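Local coordinates for protein chitinase (Thermococcus chitonophagus, PDB 5XSW) that probably hydrolyses chitin as an endochitinase, the chain being the C-terminal part of a longer protein and pairing a beta domain with a mainly helical, glycan-binding domain, at residues 305-310 against 329-334; 316-321 against 346-351; 15-20 against 98-103. One frame throughout, in Å; residues are numbered along the deposited sequence.

How the contacts relate
Contacts 1 and 2 are one continuous patch of the helical domain, their centres about 10 Å apart, and their segments alternate along the chain. The Ile331 CD1 methyl reaches Phe318 CE2 at 3.8 Å, joining the two apolar clusters, while Tyr308 OH lies 2.6 Å from Asn316 OD1 in a probable hydrogen bond. Contact 1 has a link to the glycan pocket: Asp333, on its second helix, is hydrogen-bonded to the pocket residue His374. Contact 3 stands apart in the N-terminal beta domain, its centre about 30 Å from that of contact 1 and about 31 Å from that of contact 2, and touches neither.

Contact 1 (305-310 against 329-334); sequences ELLYAA and TEIIDF
Leu307 meets Ile331 and Ile332 through a single methyl, and the whole contact is apolar. Its CD1 lies 4.0 Å from Ile331 CG2 and 4.1 Å from Ile332 CD1, so one leucine tip sits against two successive residues of the other helix. The second torsion of Leu307 (chi2 165°) carries CD1 straight out from the backbone, which lets it bridge a wide gap: the CA atoms of Leu307 and Ile332 are 9.6 Å apart. The two isoleucines offer different branches. Ile331 gives its short one, CG2, and its side chain runs at a slant to that of Leu307. Ile332 gives the end of its long one; a chi2 of -50° turns CD1 out of the extended line and toward Leu307, and the two side chains pass in opposing directions. All three residues are buried, but they bury little of each other, 80 Å² in all.

The hydrogen bonding belongs to each helix separately, and none crosses between them. On one side Ala309 N bonds to Glu305 O, on the other Asp333 N to Thr329 O and Phe334 N to Glu330 O, the ordinary i to i+4 pattern.

Further apolar packing closes round Leu307, which also touches Ile343 of helix 340-346 and Phe349. The polar bonds of the two segments lead off to other parts of the chain: Glu305 forms a salt bridge with Arg106, and Asp333 OD2 is hydrogen-bonded to His374 ND1.

The arrangement is that of helix-helix packing inside a helical core, helix 288-311 resting on helix 327-338, whose Asp333, through the pocket residue His374, is probably second shell to the bound sugar.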
ATOM      1  N   GLU A 305      13.923  -0.651   8.711  1.00 18.94           N
ATOM      2  CA  GLU A 305      13.325  -1.453   9.776  1.00 20.09           C
ATOM      3  C   GLU A 305      12.980  -2.851   9.295  1.00 28.42           C
ATOM      4  O   GLU A 305      13.141  -3.846  10.049  1.00 24.66           O
ATOM      5  CB  GLU A 305      12.067  -0.793  10.378  1.00 20.26           C
ATOM      6  CG  GLU A 305      12.330   0.537  11.228  1.00 21.25           C
ATOM      7  CD  GLU A 305      12.612   0.280  12.736  1.00 25.67           C
ATOM      8  OE1 GLU A 305      12.593  -0.906  13.139  1.00 26.26           O
ATOM      9  OE2 GLU A 305      12.765   1.273  13.527  1.00 26.28           O
ATOM     10  N   LEU A 306      12.490  -2.960   8.061  1.00 23.93           N
ATOM     11  CA  LEU A 306      12.112  -4.276   7.531  1.00 22.32           C
ATOM     12  C   LEU A 306      13.389  -5.158   7.356  1.00 21.97           C
ATOM     13  O   LEU A 306      13.382  -6.372   7.661  1.00 22.97           O
ATOM     14  CB  LEU A 306      11.409  -4.138   6.162  1.00 20.74           C
ATOM     15  CG  LEU A 306      11.056  -5.432   5.460  1.00 25.11           C
ATOM     16  CD1 LEU A 306      10.023  -6.241   6.226  1.00 23.75           C
ATOM     17  CD2 LEU A 306      10.518  -5.055   4.045  1.00 22.15           C
ATOM     18  N   LEU A 307      14.431  -4.567   6.793  1.00 21.50           N
ATOM     19  CA  LEU A 307      15.690  -5.289   6.605  1.00 22.44           C
ATOM     20  C   LEU A 307      16.188  -5.792   7.972  1.00 26.06           C
ATOM     21  O   LEU A 307      16.503  -6.976   8.151  1.00 27.75           O
ATOM     22  CB  LEU A 307      16.712  -4.406   5.924  1.00 19.88           C
ATOM     23  CG  LEU A 307      16.447  -4.285   4.393  1.00 22.97           C
ATOM     24  CD1 LEU A 307      17.191  -3.156   3.726  1.00 23.47           C
ATOM     25  CD2 LEU A 307      16.681  -5.606   3.602  1.00 24.98           C
ATOM     26  N   TYR A 308      16.272  -4.889   8.926  1.00 23.83           N
ATOM     27  CA  TYR A 308      16.717  -5.267  10.269  1.00 28.03           C
ATOM     28  C   TYR A 308      15.865  -6.349  10.869  1.00 28.01           C
ATOM     29  O   TYR A 308      16.409  -7.261  11.520  1.00 26.97           O
ATOM     30  CB  TYR A 308      16.702  -4.064  11.212  1.00 24.85           C
ATOM     31  CG  TYR A 308      18.009  -3.257  11.291  1.00 26.65           C
ATOM     32  CD1 TYR A 308      19.077  -3.697  12.115  1.00 27.94           C
ATOM     33  CD2 TYR A 308      18.135  -2.039  10.650  1.00 24.41           C
ATOM     34  CE1 TYR A 308      20.255  -2.937  12.248  1.00 26.82           C
ATOM     35  CE2 TYR A 308      19.300  -1.237  10.786  1.00 25.85           C
ATOM     36  CZ  TYR A 308      20.367  -1.732  11.619  1.00 27.50           C
ATOM     37  OH  TYR A 308      21.508  -0.980  11.773  1.00 28.14           O
ATOM     38  N   ALA A 309      14.539  -6.252  10.723  1.00 23.94           N
ATOM     39  CA  ALA A 309      13.640  -7.269  11.321  1.00 22.34           C
ATOM     40  C   ALA A 309      13.875  -8.639  10.725  1.00 28.03           C
ATOM     41  O   ALA A 309      13.602  -9.664  11.372  1.00 29.04           O
ATOM     42  CB  ALA A 309      12.167  -6.914  11.136  1.00 25.29           C
ATOM     43  N   ALA A 310      14.306  -8.662   9.472  1.00 24.99           N
ATOM     44  CA  ALA A 310      14.484  -9.929   8.777  1.00 29.79           C
ATOM     45  C   ALA A 310      15.862 -10.526   9.010  1.00 34.53           C
ATOM     46  O   ALA A 310      16.007 -11.726   9.019  1.00 31.05           O
ATOM     47  CB  ALA A 310      14.304  -9.746   7.255  1.00 23.37           C
ATOM     48  N   THR A 329      22.969   3.234   1.720  1.00 21.45           N
ATOM     49  CA  THR A 329      22.204   4.317   1.057  1.00 24.30           C
ATOM     50  C   THR A 329      21.738   3.857  -0.335  1.00 27.65           C
ATOM     51  O   THR A 329      20.621   4.154  -0.758  1.00 23.00           O
ATOM     52  CB  THR A 329      23.045   5.630   0.970  1.00 25.58           C
ATOM     53  OG1 THR A 329      23.324   6.070   2.325  1.00 25.41           O
ATOM     54  CG2 THR A 329      22.236   6.724   0.240  1.00 23.03           C
ATOM     55  N   GLU A 330      22.596   3.164  -1.070  1.00 23.59           N
ATOM     56  CA  GLU A 330      22.205   2.625  -2.361  1.00 21.60           C
ATOM     57  C   GLU A 330      21.020   1.615  -2.258  1.00 25.48           C
ATOM     58  O   GLU A 330      20.080   1.679  -3.061  1.00 24.29           O
ATOM     59  CB  GLU A 330      23.419   1.894  -3.023  1.00 22.57           C
ATOM     60  CG  GLU A 330      24.492   2.911  -3.458  1.00 24.05           C
ATOM     61  CD  GLU A 330      25.810   2.210  -3.753  1.00 36.06           C
ATOM     62  OE1 GLU A 330      25.766   1.113  -4.328  1.00 31.19           O
ATOM     63  OE2 GLU A 330      26.859   2.743  -3.406  1.00 29.83           O
ATOM     64  N   ILE A 331      21.090   0.707  -1.294  1.00 22.20           N
ATOM     65  CA  ILE A 331      20.055  -0.313  -1.059  1.00 21.94           C
ATOM     66  C   ILE A 331      18.737   0.377  -0.691  1.00 23.06           C
ATOM     67  O   ILE A 331      17.658   0.090  -1.243  1.00 22.74           O
ATOM     68  CB  ILE A 331      20.458  -1.252   0.048  1.00 20.66           C
ATOM     69  CG1 ILE A 331      21.643  -2.119  -0.424  1.00 27.36           C
ATOM     70  CG2 ILE A 331      19.282  -2.177   0.455  1.00 20.85           C
ATOM     71  CD1 ILE A 331      22.272  -2.976   0.668  1.00 24.98           C
ATOM     72  N   ILE A 332      18.823   1.296   0.247  1.00 22.06           N
ATOM     73  CA  ILE A 332      17.619   1.988   0.697  1.00 20.05           C
ATOM     74  C   ILE A 332      17.013   2.845  -0.458  1.00 20.55           C
ATOM     75  O   ILE A 332      15.799   2.829  -0.643  1.00 20.85           O
ATOM     76  CB  ILE A 332      17.898   2.900   1.935  1.00 21.88           C
ATOM     77  CG1 ILE A 332      18.234   2.094   3.203  1.00 20.03           C
ATOM     78  CG2 ILE A 332      16.687   3.812   2.273  1.00 19.39           C
ATOM     79  CD1 ILE A 332      17.261   0.958   3.543  1.00 23.71           C
ATOM     80  N   ASP A 333      17.835   3.588  -1.198  1.00 19.67           N
ATOM     81  CA  ASP A 333      17.305   4.351  -2.325  1.00 24.52           C
ATOM     82  C   ASP A 333      16.730   3.421  -3.421  1.00 26.57           C
ATOM     83  O   ASP A 333      15.701   3.699  -4.014  1.00 21.34           O
ATOM     84  CB  ASP A 333      18.369   5.210  -2.970  1.00 22.82           C
ATOM     85  CG  ASP A 333      17.798   6.070  -4.049  1.00 26.45           C
ATOM     86  OD1 ASP A 333      17.051   6.995  -3.687  1.00 24.61           O
ATOM     87  OD2 ASP A 333      17.989   5.799  -5.269  1.00 24.10           O
ATOM     88  N   PHE A 334      17.432   2.344  -3.728  1.00 21.13           N
ATOM     89  CA  PHE A 334      16.884   1.393  -4.707  1.00 21.14           C
ATOM     90  C   PHE A 334      15.496   0.858  -4.287  1.00 18.39           C
ATOM     91  O   PHE A 334      14.581   0.781  -5.096  1.00 21.63           O
ATOM     92  CB  PHE A 334      17.896   0.230  -4.928  1.00 21.11           C
ATOM     93  CG  PHE A 334      17.397  -0.846  -5.876  1.00 21.70           C
ATOM     94  CD1 PHE A 334      17.339  -0.604  -7.253  1.00 24.13           C
ATOM     95  CD2 PHE A 334      16.972  -2.045  -5.379  1.00 21.75           C
ATOM     96  CE1 PHE A 334      16.886  -1.605  -8.127  1.00 25.89           C
ATOM     97  CE2 PHE A 334      16.553  -3.065  -6.222  1.00 23.04           C
ATOM     98  CZ  PHE A 334      16.495  -2.846  -7.606  1.00 22.85           C
TER

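Contact 2 (316-321 against 346-351); sequences NEFLRL and LKIFSD
Phe318 packs against two neighbouring side chains of the loop, Phe349 and Ile348. With Phe349 it makes an edge-to-face aromatic pair, the edge of Phe349 toward the face of Phe318, with ring centroids 5.2 Å apart and planes tilted at 56° instead of standing square. One atom does most of the touching: Phe349 CE2 is 3.8 Å from Phe318 CB and 3.9 Å from Phe318 CG, at the root of the ring. The far part of the same ring meets Ile348, whose CG2 methyl lies 3.8 Å from Phe318 CE1. That methyl serves twice, since it also sits 3.6 Å above the plane of the Phe349 ring, towards the rim. Phe318 reaches both partners because its CG is anti to the backbone N (chi1 179°), directing the ring off the helix toward the loop. An alanine at Phe318 would remove the ring, which would probably leave a gap beside Ile348 CG2 and set the Phe349 ring freer to turn.

Behind this first shell, a type I beta turn from Lys347 to Ser350 presents Ile348 and Phe349 at its two central positions. Ser350 N closes it on Lys347 O at 3.3 Å, and Lys347, with positive phi, is where the chain leaves helix 340-346. Lys314 NZ holds the carbonyl of Phe349, and the C-terminal Pro486 bonds to the same residue's backbone.

Further out, Phe318 also touches Ala327 of helix 327-338 and Ala356 and Ile357 of helix 353-357, while Phe349 rests on Leu307 and Val311 of helix 288-311.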
ATOM      1  N   ASN A 316      24.075  -4.984  10.714  1.00 26.90           N
ATOM      2  CA  ASN A 316      25.265  -4.215  11.167  1.00 32.25           C
ATOM      3  C   ASN A 316      26.611  -4.859  10.709  1.00 29.91           C
ATOM      4  O   ASN A 316      27.581  -4.172  10.422  1.00 32.73           O
ATOM      5  CB  ASN A 316      25.237  -4.070  12.701  1.00 29.70           C
ATOM      6  CG  ASN A 316      24.093  -3.163  13.158  1.00 34.56           C
ATOM      7  OD1 ASN A 316      23.644  -2.332  12.378  1.00 27.54           O
ATOM      8  ND2 ASN A 316      23.608  -3.339  14.374  1.00 27.48           N
ATOM      9  N   GLU A 317      26.603  -6.173  10.573  1.00 28.74           N
ATOM     10  CA  GLU A 317      27.786  -6.870  10.068  1.00 33.50           C
ATOM     11  C   GLU A 317      28.036  -6.450   8.625  1.00 39.05           C
ATOM     12  O   GLU A 317      29.151  -6.116   8.250  1.00 32.87           O
ATOM     13  CB  GLU A 317      27.599  -8.386  10.213  1.00 31.59           C
ATOM     14  CG  GLU A 317      28.769  -9.183   9.708  1.00 41.03           C
ATOM     15  CD  GLU A 317      28.477 -10.692   9.648  1.00 54.23           C
ATOM     16  OE1 GLU A 317      27.326 -11.086   9.943  1.00 47.48           O
ATOM     17  OE2 GLU A 317      29.402 -11.478   9.300  1.00 62.58           O
ATOM     18  N   PHE A 318      26.967  -6.360   7.823  1.00 34.08           N
ATOM     19  CA  PHE A 318      27.107  -5.833   6.463  1.00 30.48           C
ATOM     20  C   PHE A 318      27.622  -4.392   6.436  1.00 31.11           C
ATOM     21  O   PHE A 318      28.450  -4.055   5.590  1.00 34.79           O
ATOM     22  CB  PHE A 318      25.738  -5.929   5.718  1.00 32.80           C
ATOM     23  CG  PHE A 318      25.780  -5.386   4.329  1.00 32.17           C
ATOM     24  CD1 PHE A 318      26.275  -6.156   3.291  1.00 33.88           C
ATOM     25  CD2 PHE A 318      25.369  -4.105   4.077  1.00 37.84           C
ATOM     26  CE1 PHE A 318      26.345  -5.657   2.038  1.00 37.49           C
ATOM     27  CE2 PHE A 318      25.422  -3.576   2.784  1.00 36.43           C
ATOM     28  CZ  PHE A 318      25.904  -4.347   1.777  1.00 29.62           C
ATOM     29  N   LEU A 319      27.107  -3.531   7.319  1.00 30.41           N
ATOM     30  CA  LEU A 319      27.568  -2.126   7.350  1.00 38.07           C
ATOM     31  C   LEU A 319      29.097  -2.066   7.676  1.00 45.18           C
ATOM     32  O   LEU A 319      29.859  -1.270   7.137  1.00 39.22           O
ATOM     33  CB  LEU A 319      26.807  -1.320   8.405  1.00 33.97           C
ATOM     34  CG  LEU A 319      25.265  -1.046   8.308  1.00 35.98           C
ATOM     35  CD1 LEU A 319      24.714  -0.348   9.563  1.00 36.13           C
ATOM     36  CD2 LEU A 319      24.963  -0.216   7.077  1.00 34.94           C
ATOM     37  N   ARG A 320      29.518  -2.920   8.587  1.00 40.21           N
ATOM     38  CA  ARG A 320      30.952  -2.995   9.003  1.00 41.25           C
ATOM     39  C   ARG A 320      31.819  -3.480   7.824  1.00 40.58           C
ATOM     40  O   ARG A 320      32.839  -2.902   7.529  1.00 40.73           O
ATOM     41  CB  ARG A 320      31.014  -3.899  10.252  1.00 44.18           C
ATOM     42  CG  ARG A 320      32.334  -4.228  10.916  1.00 61.27           C
ATOM     43  CD  ARG A 320      32.070  -4.779  12.362  1.00 51.97           C
ATOM     44  NE  ARG A 320      31.415  -6.098  12.416  1.00 64.93           N
ATOM     45  CZ  ARG A 320      30.186  -6.355  12.908  1.00 66.15           C
ATOM     46  NH1 ARG A 320      29.729  -7.605  12.891  1.00 62.85           N
ATOM     47  NH2 ARG A 320      29.398  -5.393  13.416  1.00 56.79           N
ATOM     48  N   LEU A 321      31.361  -4.476   7.071  1.00 36.24           N
ATOM     49  CA  LEU A 321      32.234  -5.151   6.093  1.00 38.59           C
ATOM     50  C   LEU A 321      32.193  -4.695   4.667  1.00 46.28           C
ATOM     51  O   LEU A 321      33.167  -4.923   3.940  1.00 35.15           O
ATOM     52  CB  LEU A 321      31.940  -6.658   6.067  1.00 35.73           C
ATOM     53  CG  LEU A 321      32.082  -7.450   7.379  1.00 47.15           C
ATOM     54  CD1 LEU A 321      31.553  -8.864   7.249  1.00 39.96           C
ATOM     55  CD2 LEU A 321      33.538  -7.500   7.774  1.00 47.18           C
ATOM     56  N   LEU A 346      17.462  -9.344  -4.743  1.00 24.16           N
ATOM     57  CA  LEU A 346      18.928  -9.245  -4.916  1.00 28.09           C
ATOM     58  C   LEU A 346      19.665 -10.281  -4.053  1.00 25.43           C
ATOM     59  O   LEU A 346      20.822 -10.624  -4.359  1.00 31.47           O
ATOM     60  CB  LEU A 346      19.435  -7.819  -4.556  1.00 25.75           C
ATOM     61  CG  LEU A 346      18.789  -6.695  -5.366  1.00 28.40           C
ATOM     62  CD1 LEU A 346      19.258  -5.310  -4.804  1.00 29.23           C
ATOM     63  CD2 LEU A 346      19.146  -6.866  -6.812  1.00 29.14           C
ATOM     64  N   LYS A 347      19.033 -10.687  -2.954  1.00 22.25           N
ATOM     65  CA  LYS A 347      19.612 -11.640  -2.005  1.00 29.22           C
ATOM     66  C   LYS A 347      20.989 -11.179  -1.467  1.00 32.30           C
ATOM     67  O   LYS A 347      21.888 -11.996  -1.250  1.00 30.79           O
ATOM     68  CB  LYS A 347      19.755 -13.037  -2.669  1.00 31.32           C
ATOM     69  CG  LYS A 347      18.391 -13.678  -3.008  1.00 28.44           C
ATOM     70  CD  LYS A 347      17.562 -13.852  -1.717  1.00 29.95           C
ATOM     71  CE  LYS A 347      16.278 -14.647  -2.057  1.00 39.15           C
ATOM     72  NZ  LYS A 347      15.332 -14.888  -0.924  1.00 35.60           N
ATOM     73  N   ILE A 348      21.135  -9.880  -1.243  1.00 32.34           N
ATOM     74  CA  ILE A 348      22.364  -9.308  -0.669  1.00 30.50           C
ATOM     75  C   ILE A 348      22.746  -9.907   0.678  1.00 33.81           C
ATOM     76  O   ILE A 348      23.930 -10.084   0.984  1.00 33.29           O
ATOM     77  CB  ILE A 348      22.200  -7.785  -0.537  1.00 28.44           C
ATOM     78  CG1 ILE A 348      22.384  -7.176  -1.931  1.00 30.24           C
ATOM     79  CG2 ILE A 348      23.179  -7.202   0.536  1.00 27.76           C
ATOM     80  CD1 ILE A 348      21.758  -5.766  -2.073  1.00 30.20           C
ATOM     81  N   PHE A 349      21.757 -10.265   1.484  1.00 26.54           N
ATOM     82  CA  PHE A 349      22.017 -10.706   2.839  1.00 30.56           C
ATOM     83  C   PHE A 349      22.014 -12.215   2.986  1.00 32.33           C
ATOM     84  O   PHE A 349      22.003 -12.723   4.085  1.00 36.39           O
ATOM     85  CB  PHE A 349      20.994 -10.075   3.802  1.00 30.28           C
ATOM     86  CG  PHE A 349      21.085  -8.572   3.836  1.00 34.72           C
ATOM     87  CD1 PHE A 349      20.364  -7.807   2.920  1.00 27.88           C
ATOM     88  CD2 PHE A 349      21.933  -7.924   4.750  1.00 35.43           C
ATOM     89  CE1 PHE A 349      20.489  -6.380   2.912  1.00 31.91           C
ATOM     90  CE2 PHE A 349      22.072  -6.525   4.753  1.00 33.22           C
ATOM     91  CZ  PHE A 349      21.342  -5.747   3.853  1.00 37.18           C
ATOM     92  N   SER A 350      21.993 -12.938   1.877  1.00 33.31           N
ATOM     93  CA  SER A 350      21.985 -14.404   1.964  1.00 37.67           C
ATOM     94  C   SER A 350      22.814 -14.915   0.806  1.00 36.65           C
ATOM     95  O   SER A 350      24.061 -14.837   0.851  1.00 34.31           O
ATOM     96  CB  SER A 350      20.550 -14.968   1.960  1.00 40.03           C
ATOM     97  OG  SER A 350      19.762 -14.374   0.920  1.00 37.69           O
ATOM     98  N   ASP A 351      22.158 -15.339  -0.268  1.00 31.83           N
ATOM     99  CA  ASP A 351      22.854 -15.978  -1.399  1.00 35.60           C
ATOM    100  C   ASP A 351      24.006 -15.171  -1.957  1.00 43.13           C
ATOM    101  O   ASP A 351      25.006 -15.755  -2.410  1.00 35.34           O
ATOM    102  CB  ASP A 351      21.898 -16.274  -2.572  1.00 31.03           C
ATOM    103  CG  ASP A 351      20.602 -16.915  -2.132  1.00 38.15           C
ATOM    104  OD1 ASP A 351      20.403 -17.140  -0.920  1.00 49.29           O
ATOM    105  OD2 ASP A 351      19.747 -17.162  -3.004  1.00 51.13           O
TER

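Contact 3 (15-20 against 98-103); sequences VELTLA and HNFKIH
Leu17 faces Phe100 across the interior of a beta sandwich, and Leu19 meets Ile102 near its margin: strand 12-21 belongs to one antiparallel sheet and strand 98-104 to the other. The two segments run in roughly the same direction, yet no hydrogen bond joins them. Their backbones are a sheet-to-sheet distance apart, with 9.3 Å between the CA atoms of Leu17 and Phe100, and side chains fill the space.

At the first pair, both side chains start toward the opposing strand and then slip past one another in opposite directions. Leu17 has CG anti to its own N (chi1 171°), and this presents both methyls to one side of the phenyl ring: CD1 lies 4.1 Å from Phe100 CD1, and CD2 is likewise 4.1 Å from Phe100 CE1. The fork thus lies along the CD1-CE1 bond, at an oblique approach to the ring. Phe100 is part of a wider aromatic cluster, its ring also meeting those of Tyr3 and Phe40, so the leucine packs at a point where three rings gather.

The second pair differs in its start. Leu19 is buried, whereas Ile102 is exposed. The CB of Leu19 leaves the strand off to one side, and CG beside the backbone N (chi1 -55°) brings the CD2 methyl round to Ile102. Ile102 stretches its long branch across toward it, and again the two side chains pass each other in opposing senses. The Leu19 CD2 methyl comes closer to Ile102 than Leu17 does to the ring: 3.7 Å from the Ile102 CD1 methyl and 4.1 Å from the CG1 methylene.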
ATOM      1  N   VAL A  15       5.175 -25.652  33.651  1.00 38.94           N
ATOM      2  CA  VAL A  15       5.194 -24.191  33.736  1.00 32.52           C
ATOM      3  C   VAL A  15       4.074 -23.577  32.848  1.00 36.97           C
ATOM      4  O   VAL A  15       3.845 -24.035  31.735  1.00 39.92           O
ATOM      5  CB  VAL A  15       6.570 -23.643  33.291  1.00 34.62           C
ATOM      6  CG1 VAL A  15       6.546 -22.117  33.155  1.00 33.65           C
ATOM      7  CG2 VAL A  15       7.666 -24.065  34.247  1.00 38.42           C
ATOM      8  N   GLU A  16       3.385 -22.561  33.367  1.00 37.82           N
ATOM      9  CA  GLU A  16       2.459 -21.778  32.572  1.00 38.25           C
ATOM     10  C   GLU A  16       3.049 -20.413  32.265  1.00 39.92           C
ATOM     11  O   GLU A  16       3.424 -19.645  33.170  1.00 37.81           O
ATOM     12  CB  GLU A  16       1.140 -21.611  33.280  1.00 39.40           C
ATOM     13  CG  GLU A  16       0.159 -20.790  32.468  1.00 50.36           C
ATOM     14  CD  GLU A  16      -1.266 -20.960  32.933  1.00 61.86           C
ATOM     15  OE1 GLU A  16      -2.177 -21.066  32.073  1.00 64.36           O
ATOM     16  OE2 GLU A  16      -1.472 -20.971  34.167  1.00 74.55           O
ATOM     17  N   LEU A  17       3.131 -20.118  30.974  1.00 41.15           N
ATOM     18  CA  LEU A  17       3.591 -18.828  30.486  1.00 32.02           C
ATOM     19  C   LEU A  17       2.395 -17.998  29.984  1.00 36.09           C
ATOM     20  O   LEU A  17       1.635 -18.494  29.184  1.00 34.09           O
ATOM     21  CB  LEU A  17       4.587 -19.039  29.355  1.00 38.57           C
ATOM     22  CG  LEU A  17       4.985 -17.767  28.596  1.00 37.89           C
ATOM     23  CD1 LEU A  17       5.778 -16.812  29.485  1.00 32.69           C
ATOM     24  CD2 LEU A  17       5.754 -18.148  27.357  1.00 38.12           C
ATOM     25  N   THR A  18       2.259 -16.774  30.458  1.00 31.85           N
ATOM     26  CA  THR A  18       1.193 -15.916  29.995  1.00 41.66           C
ATOM     27  C   THR A  18       1.768 -14.744  29.212  1.00 40.52           C
ATOM     28  O   THR A  18       2.570 -13.980  29.727  1.00 37.09           O
ATOM     29  CB  THR A  18       0.351 -15.395  31.167  1.00 43.79           C
ATOM     30  OG1 THR A  18      -0.207 -16.500  31.878  1.00 43.17           O
ATOM     31  CG2 THR A  18      -0.766 -14.515  30.671  1.00 39.29           C
ATOM     32  N   LEU A  19       1.332 -14.614  27.966  1.00 32.90           N
ATOM     33  CA  LEU A  19       1.727 -13.520  27.098  1.00 31.59           C
ATOM     34  C   LEU A  19       0.492 -12.688  26.835  1.00 35.19           C
ATOM     35  O   LEU A  19      -0.550 -13.225  26.504  1.00 34.90           O
ATOM     36  CB  LEU A  19       2.271 -14.043  25.772  1.00 33.46           C
ATOM     37  CG  LEU A  19       3.429 -15.034  25.791  1.00 36.77           C
ATOM     38  CD1 LEU A  19       3.675 -15.614  24.414  1.00 35.61           C
ATOM     39  CD2 LEU A  19       4.679 -14.364  26.315  1.00 39.39           C
ATOM     40  N   ALA A  20       0.594 -11.383  27.025  1.00 33.48           N
ATOM     41  CA  ALA A  20      -0.556 -10.529  26.797  1.00 40.74           C
ATOM     42  C   ALA A  20      -0.225  -9.097  26.430  1.00 42.13           C
ATOM     43  O   ALA A  20       0.794  -8.562  26.837  1.00 38.74           O
ATOM     44  CB  ALA A  20      -1.451 -10.542  28.019  1.00 35.18           C
ATOM     45  N   HIS A  98      13.932 -20.611  32.357  1.00 31.63           N
ATOM     46  CA  HIS A  98      14.374 -19.326  32.896  1.00 43.55           C
ATOM     47  C   HIS A  98      14.881 -18.435  31.751  1.00 38.86           C
ATOM     48  O   HIS A  98      15.062 -18.896  30.614  1.00 35.26           O
ATOM     49  CB  HIS A  98      15.511 -19.511  33.947  1.00 31.66           C
ATOM     50  CG  HIS A  98      16.679 -20.262  33.403  1.00 33.77           C
ATOM     51  ND1 HIS A  98      16.676 -21.636  33.284  1.00 32.95           N
ATOM     52  CD2 HIS A  98      17.886 -19.844  32.948  1.00 31.99           C
ATOM     53  CE1 HIS A  98      17.818 -22.033  32.741  1.00 35.90           C
ATOM     54  NE2 HIS A  98      18.574 -20.967  32.541  1.00 33.24           N
ATOM     55  N   ASN A  99      15.183 -17.186  32.088  1.00 42.72           N
ATOM     56  CA  ASN A  99      15.635 -16.216  31.110  1.00 38.19           C
ATOM     57  C   ASN A  99      14.675 -16.137  29.883  1.00 35.74           C
ATOM     58  O   ASN A  99      15.105 -16.244  28.733  1.00 36.37           O
ATOM     59  CB  ASN A  99      17.027 -16.547  30.621  1.00 42.49           C
ATOM     60  CG  ASN A  99      17.673 -15.363  29.964  1.00 54.42           C
ATOM     61  OD1 ASN A  99      17.312 -14.193  30.248  1.00 56.69           O
ATOM     62  ND2 ASN A  99      18.604 -15.632  29.061  1.00 65.85           N
ATOM     63  N   PHE A 100      13.390 -16.042  30.174  1.00 32.62           N
ATOM     64  CA  PHE A 100      12.355 -15.870  29.161  1.00 39.25           C
ATOM     65  C   PHE A 100      12.610 -14.548  28.462  1.00 40.88           C
ATOM     66  O   PHE A 100      12.830 -13.556  29.141  1.00 38.93           O
ATOM     67  CB  PHE A 100      10.967 -15.858  29.796  1.00 31.66           C
ATOM     68  CG  PHE A 100      10.424 -17.220  30.046  1.00 42.83           C
ATOM     69  CD1 PHE A 100       9.725 -17.892  29.057  1.00 32.42           C
ATOM     70  CD2 PHE A 100      10.637 -17.849  31.268  1.00 37.04           C
ATOM     71  CE1 PHE A 100       9.218 -19.158  29.278  1.00 39.87           C
ATOM     72  CE2 PHE A 100      10.120 -19.126  31.499  1.00 35.33           C
ATOM     73  CZ  PHE A 100       9.423 -19.781  30.509  1.00 39.32           C
ATOM     74  N   LYS A 101      12.615 -14.528  27.128  1.00 34.92           N
ATOM     75  CA  LYS A 101      12.683 -13.237  26.439  1.00 36.95           C
ATOM     76  C   LYS A 101      11.638 -13.194  25.326  1.00 34.19           C
ATOM     77  O   LYS A 101      11.606 -14.100  24.506  1.00 32.10           O
ATOM     78  CB  LYS A 101      14.062 -12.975  25.841  1.00 35.47           C
ATOM     79  CG  LYS A 101      15.180 -12.765  26.853  1.00 53.17           C
ATOM     80  CD  LYS A 101      16.536 -12.981  26.154  1.00 61.93           C
ATOM     81  CE  LYS A 101      17.731 -12.776  27.077  1.00 61.98           C
ATOM     82  NZ  LYS A 101      18.996 -13.014  26.318  1.00 65.53           N
ATOM     83  N   ILE A 102      10.802 -12.154  25.316  1.00 34.11           N
ATOM     84  CA  ILE A 102       9.915 -11.934  24.169  1.00 32.68           C
ATOM     85  C   ILE A 102      10.706 -11.199  23.074  1.00 31.89           C
ATOM     86  O   ILE A 102      11.269 -10.137  23.317  1.00 35.25           O
ATOM     87  CB  ILE A 102       8.710 -11.150  24.575  1.00 36.07           C
ATOM     88  CG1 ILE A 102       7.903 -11.964  25.565  1.00 36.51           C
ATOM     89  CG2 ILE A 102       7.859 -10.777  23.306  1.00 39.32           C
ATOM     90  CD1 ILE A 102       6.700 -11.232  26.085  1.00 48.42           C
ATOM     91  N   HIS A 103      10.803 -11.767  21.885  1.00 29.97           N
ATOM     92  CA  HIS A 103      11.502 -11.050  20.830  1.00 26.98           C
ATOM     93  C   HIS A 103      10.466 -10.441  19.840  1.00 30.24           C
ATOM     94  O   HIS A 103       9.733 -11.191  19.188  1.00 25.65           O
ATOM     95  CB  HIS A 103      12.436 -11.978  20.093  1.00 29.88           C
ATOM     96  CG  HIS A 103      13.432 -12.653  21.002  1.00 37.66           C
ATOM     97  ND1 HIS A 103      14.616 -12.052  21.375  1.00 30.46           N
ATOM     98  CD2 HIS A 103      13.392 -13.850  21.642  1.00 36.09           C
ATOM     99  CE1 HIS A 103      15.296 -12.876  22.168  1.00 35.16           C
ATOM    100  NE2 HIS A 103      14.577 -13.976  22.342  1.00 33.40           N
TER